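Local structure of UPF0255 protein frsA (Vibrio vulnificus, 4I4C) at residues M278-F283 / W341-Q346. The protein probably hydrolyses carboxylic esters to an alcohol and a carboxylate and belongs to the alpha/beta-hydrolase superfamily. Residues are numbered along the deposited sequence; the frame is centred on the assembly and turned at random.
Sequences MVRLSF and WSLKVQ
Leu343 reaches from the loop segment 341-346 to helix 273-284 and splits its two methyls between neighbouring helix residues. Its CD1 lies 3.6 Å from both CB and CG1 of Val279, and its CD2 meets the aliphatic stem of Arg280, 3.8 Å from CG. Val279 has CG1 anti to its backbone N (chi1 175°), which places that methyl against the leucine tip. This apolar half is the tight one: Val279 and Leu343 are both buried, Val279 also touches Ile294 of strand 291-295 in the main sheet, and Leu343 also touches Tyr244.

On the more exposed side the contact turns polar and thins to a single acceptor, with both partners partly exposed. The Arg280 chain runs extended from CG to NE and crosses Gln346 at about a right angle. NE donates to Gln346 OE1 over 3.1 Å, with an N-H...O angle of 158°; OE1 sits at the guanidinium edge, close to its plane, and receives the bond in its own carbonyl plane. A weak second bond comes from Arg280 NH1 to the same oxygen, at 3.4 Å. The guanidinium and amide planes stand 69° apart, so the groups meet edge to oxygen and are not coplanar. The other end of the guanidinium is held by Asp243, which forms a salt bridge with NH2, and by Ser245, while Gln346 NE2 bonds to the carbonyl of Ala340 and so fixes which way the amide faces.

The contact thus joins a helix packed on the parallel strands of the alpha/beta-hydrolase core to the loop between helix 331-337 and strand 358-363. Its chemistry implies a buried apolar contact flanked by a more exposed chain of polar contacts, Asp243 to Arg280 to Gln346 to the Ala340 carbonyl, in which the arginine's charge is probably balanced mainly by Asp243 and the neutral glutamine contributes a directional hydrogen bond and no charge.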
ATOM      1  N   MET A 278      -1.206   7.655  -9.836  1.00 19.56           N
ATOM      2  CA  MET A 278      -2.407   7.584 -10.661  1.00 17.42           C
ATOM      3  C   MET A 278      -2.778   8.971 -11.208  1.00 19.73           C
ATOM      4  O   MET A 278      -3.252   9.084 -12.338  1.00 21.61           O
ATOM      5  CB  MET A 278      -3.580   6.991  -9.863  1.00 16.89           C
ATOM      6  CG  MET A 278      -3.324   5.576  -9.331  1.00 17.74           C
ATOM      7  SD  MET A 278      -2.648   4.533 -10.644  1.00 25.94           S
ATOM      8  CE  MET A 278      -0.961   4.369 -10.075  1.00 79.72           C
ATOM      9  N   VAL A 279      -2.559  10.009 -10.405  1.00 16.08           N
ATOM     10  CA  VAL A 279      -2.882  11.372 -10.840  1.00 18.03           C
ATOM     11  C   VAL A 279      -1.917  11.755 -11.938  1.00 20.29           C
ATOM     12  O   VAL A 279      -2.319  12.241 -12.990  1.00 30.92           O
ATOM     13  CB  VAL A 279      -2.696  12.410  -9.727  1.00 19.84           C
ATOM     14  CG1 VAL A 279      -2.926  13.786 -10.292  1.00 18.43           C
ATOM     15  CG2 VAL A 279      -3.633  12.163  -8.574  1.00 18.66           C
ATOM     16  N   ARG A 280      -0.647  11.533 -11.682  1.00 23.96           N
ATOM     17  CA  ARG A 280       0.391  11.688 -12.652  1.00 32.81           C
ATOM     18  C   ARG A 280       0.051  11.048 -13.966  1.00 33.77           C
ATOM     19  O   ARG A 280       0.100  11.644 -14.999  1.00 24.62           O
ATOM     20  CB  ARG A 280       1.657  11.076 -12.140  1.00 34.72           C
ATOM     21  CG  ARG A 280       2.824  11.928 -12.301  1.00 38.67           C
ATOM     22  CD  ARG A 280       4.054  11.186 -12.184  1.00 35.76           C
ATOM     23  NE  ARG A 280       5.163  12.083 -12.412  1.00 38.69           N
ATOM     24  CZ  ARG A 280       6.015  11.902 -13.390  1.00 40.64           C
ATOM     25  NH1 ARG A 280       6.989  12.724 -13.610  1.00 42.80           N
ATOM     26  NH2 ARG A 280       5.861  10.881 -14.153  1.00 40.38           N
ATOM     27  N   LEU A 281      -0.338   9.810 -13.886  1.00 28.37           N
ATOM     28  CA  LEU A 281      -0.740   9.053 -15.066  1.00 21.46           C
ATOM     29  C   LEU A 281      -2.000   9.620 -15.747  1.00 20.36           C
ATOM     30  O   LEU A 281      -2.167   9.490 -16.967  1.00 26.07           O
ATOM     31  CB  LEU A 281      -0.930   7.576 -14.701  1.00 21.56           C
ATOM     32  CG  LEU A 281      -1.353   6.637 -15.827  1.00 26.83           C
ATOM     33  CD1 LEU A 281      -0.410   6.755 -17.014  1.00 31.69           C
ATOM     34  CD2 LEU A 281      -1.395   5.200 -15.324  1.00 31.30           C
ATOM     35  N   SER A 282      -2.876  10.251 -14.967  1.00 18.74           N
ATOM     36  CA  SER A 282      -4.147  10.726 -15.490  1.00 27.52           C
ATOM     37  C   SER A 282      -3.941  12.021 -16.256  1.00 31.05           C
ATOM     38  O   SER A 282      -4.823  12.460 -16.995  1.00 30.47           O
ATOM     39  CB  SER A 282      -5.158  10.935 -14.364  1.00 25.45           C
ATOM     40  OG  SER A 282      -5.584   9.692 -13.818  1.00 25.07           O
ATOM     41  N   PHE A 283      -2.773  12.630 -16.068  1.00 33.78           N
ATOM     42  CA  PHE A 283      -2.381  13.791 -16.860  1.00 32.98           C
ATOM     43  C   PHE A 283      -1.582  13.342 -18.075  1.00 35.55           C
ATOM     44  O   PHE A 283      -1.666  13.952 -19.142  1.00 33.21           O
ATOM     45  CB  PHE A 283      -1.548  14.752 -16.030  1.00 30.21           C
ATOM     46  CG  PHE A 283      -2.358  15.642 -15.128  1.00 30.75           C
ATOM     47  CD1 PHE A 283      -2.684  15.242 -13.844  1.00 26.57           C
ATOM     48  CD2 PHE A 283      -2.772  16.895 -15.559  1.00 32.55           C
ATOM     49  CE1 PHE A 283      -3.412  16.063 -13.012  1.00 25.81           C
ATOM     50  CE2 PHE A 283      -3.504  17.720 -14.731  1.00 33.22           C
ATOM     51  CZ  PHE A 283      -3.823  17.304 -13.454  1.00 31.46           C
ATOM     52  N   TRP A 341       8.755  15.238  -5.065  1.00 29.46           N
ATOM     53  CA  TRP A 341       7.690  14.262  -5.285  1.00 30.17           C
ATOM     54  C   TRP A 341       6.313  14.897  -5.336  1.00 29.58           C
ATOM     55  O   TRP A 341       5.346  14.254  -5.751  1.00 30.46           O
ATOM     56  CB  TRP A 341       7.697  13.181  -4.194  1.00 29.76           C
ATOM     57  CG  TRP A 341       8.877  12.268  -4.228  1.00 30.39           C
ATOM     58  CD1 TRP A 341       9.810  12.155  -5.220  1.00 35.11           C
ATOM     59  CD2 TRP A 341       9.247  11.331  -3.221  1.00 39.67           C
ATOM     60  NE1 TRP A 341      10.742  11.208  -4.888  1.00 39.35           N
ATOM     61  CE2 TRP A 341      10.418  10.686  -3.663  1.00 45.06           C
ATOM     62  CE3 TRP A 341       8.703  10.975  -1.983  1.00 42.62           C
ATOM     63  CZ2 TRP A 341      11.054   9.707  -2.910  1.00 46.84           C
ATOM     64  CZ3 TRP A 341       9.334  10.001  -1.239  1.00 43.61           C
ATOM     65  CH2 TRP A 341      10.499   9.378  -1.705  1.00 43.65           C
ATOM     66  N   SER A 342       6.225  16.143  -4.881  1.00 26.75           N
ATOM     67  CA  SER A 342       5.005  16.928  -5.013  1.00 24.86           C
ATOM     68  C   SER A 342       4.610  17.097  -6.477  1.00 23.95           C
ATOM     69  O   SER A 342       5.442  17.431  -7.315  1.00 30.44           O
ATOM     70  CB  SER A 342       5.194  18.305  -4.372  1.00 22.54           C
ATOM     71  OG  SER A 342       4.308  19.274  -4.930  1.00 32.51           O
ATOM     72  N   LEU A 343       3.333  16.882  -6.766  1.00 26.91           N
ATOM     73  CA  LEU A 343       2.806  16.985  -8.121  1.00 34.34           C
ATOM     74  C   LEU A 343       2.612  18.447  -8.526  1.00 29.00           C
ATOM     75  O   LEU A 343       2.404  18.751  -9.694  1.00 25.93           O
ATOM     76  CB  LEU A 343       1.483  16.225  -8.250  1.00 34.34           C
ATOM     77  CG  LEU A 343       1.521  14.698  -8.189  1.00 33.44           C
ATOM     78  CD1 LEU A 343       0.101  14.137  -8.296  1.00 32.62           C
ATOM     79  CD2 LEU A 343       2.395  14.138  -9.287  1.00 30.07           C
ATOM     80  N   LYS A 344       2.671  19.334  -7.541  1.00 26.70           N
ATOM     81  CA  LYS A 344       2.701  20.765  -7.780  1.00 33.98           C
ATOM     82  C   LYS A 344       4.130  21.169  -8.153  1.00 33.66           C
ATOM     83  O   LYS A 344       4.345  21.877  -9.139  1.00 31.82           O
ATOM     84  CB  LYS A 344       2.242  21.525  -6.531  1.00 29.91           C
ATOM     85  CG  LYS A 344       1.966  22.999  -6.747  1.00 39.16           C
ATOM     86  CD  LYS A 344       1.944  23.733  -5.419  1.00 40.51           C
ATOM     87  CE  LYS A 344       0.753  24.671  -5.332  1.00 43.27           C
ATOM     88  NZ  LYS A 344       0.776  25.689  -6.408  1.00 44.99           N
ATOM     89  N   VAL A 345       5.105  20.706  -7.371  1.00 22.96           N
ATOM     90  CA  VAL A 345       6.512  20.954  -7.672  1.00 26.40           C
ATOM     91  C   VAL A 345       6.929  20.398  -9.044  1.00 33.21           C
ATOM     92  O   VAL A 345       7.786  20.969  -9.732  1.00 35.36           O
ATOM     93  CB  VAL A 345       7.422  20.454  -6.539  1.00 31.47           C
ATOM     94  CG1 VAL A 345       8.896  20.618  -6.905  1.00 32.59           C
ATOM     95  CG2 VAL A 345       7.098  21.216  -5.265  1.00 28.57           C
ATOM     96  N   GLN A 346       6.280  19.320  -9.466  1.00 33.84           N
ATOM     97  CA  GLN A 346       6.548  18.739 -10.778  1.00 35.90           C
ATOM     98  C   GLN A 346       5.819  19.445 -11.939  1.00 33.49           C
ATOM     99  O   GLN A 346       6.155  19.231 -13.102  1.00 39.75           O
ATOM    100  CB  GLN A 346       6.235  17.247 -10.771  1.00 28.52           C
ATOM    101  CG  GLN A 346       7.021  16.472  -9.735  1.00 30.37           C
ATOM    102  CD  GLN A 346       6.788  14.987  -9.847  1.00 35.53           C
ATOM    103  OE1 GLN A 346       6.281  14.515 -10.860  1.00 32.65           O
ATOM    104  NE2 GLN A 346       7.150  14.238  -8.807  1.00 37.28           N
TER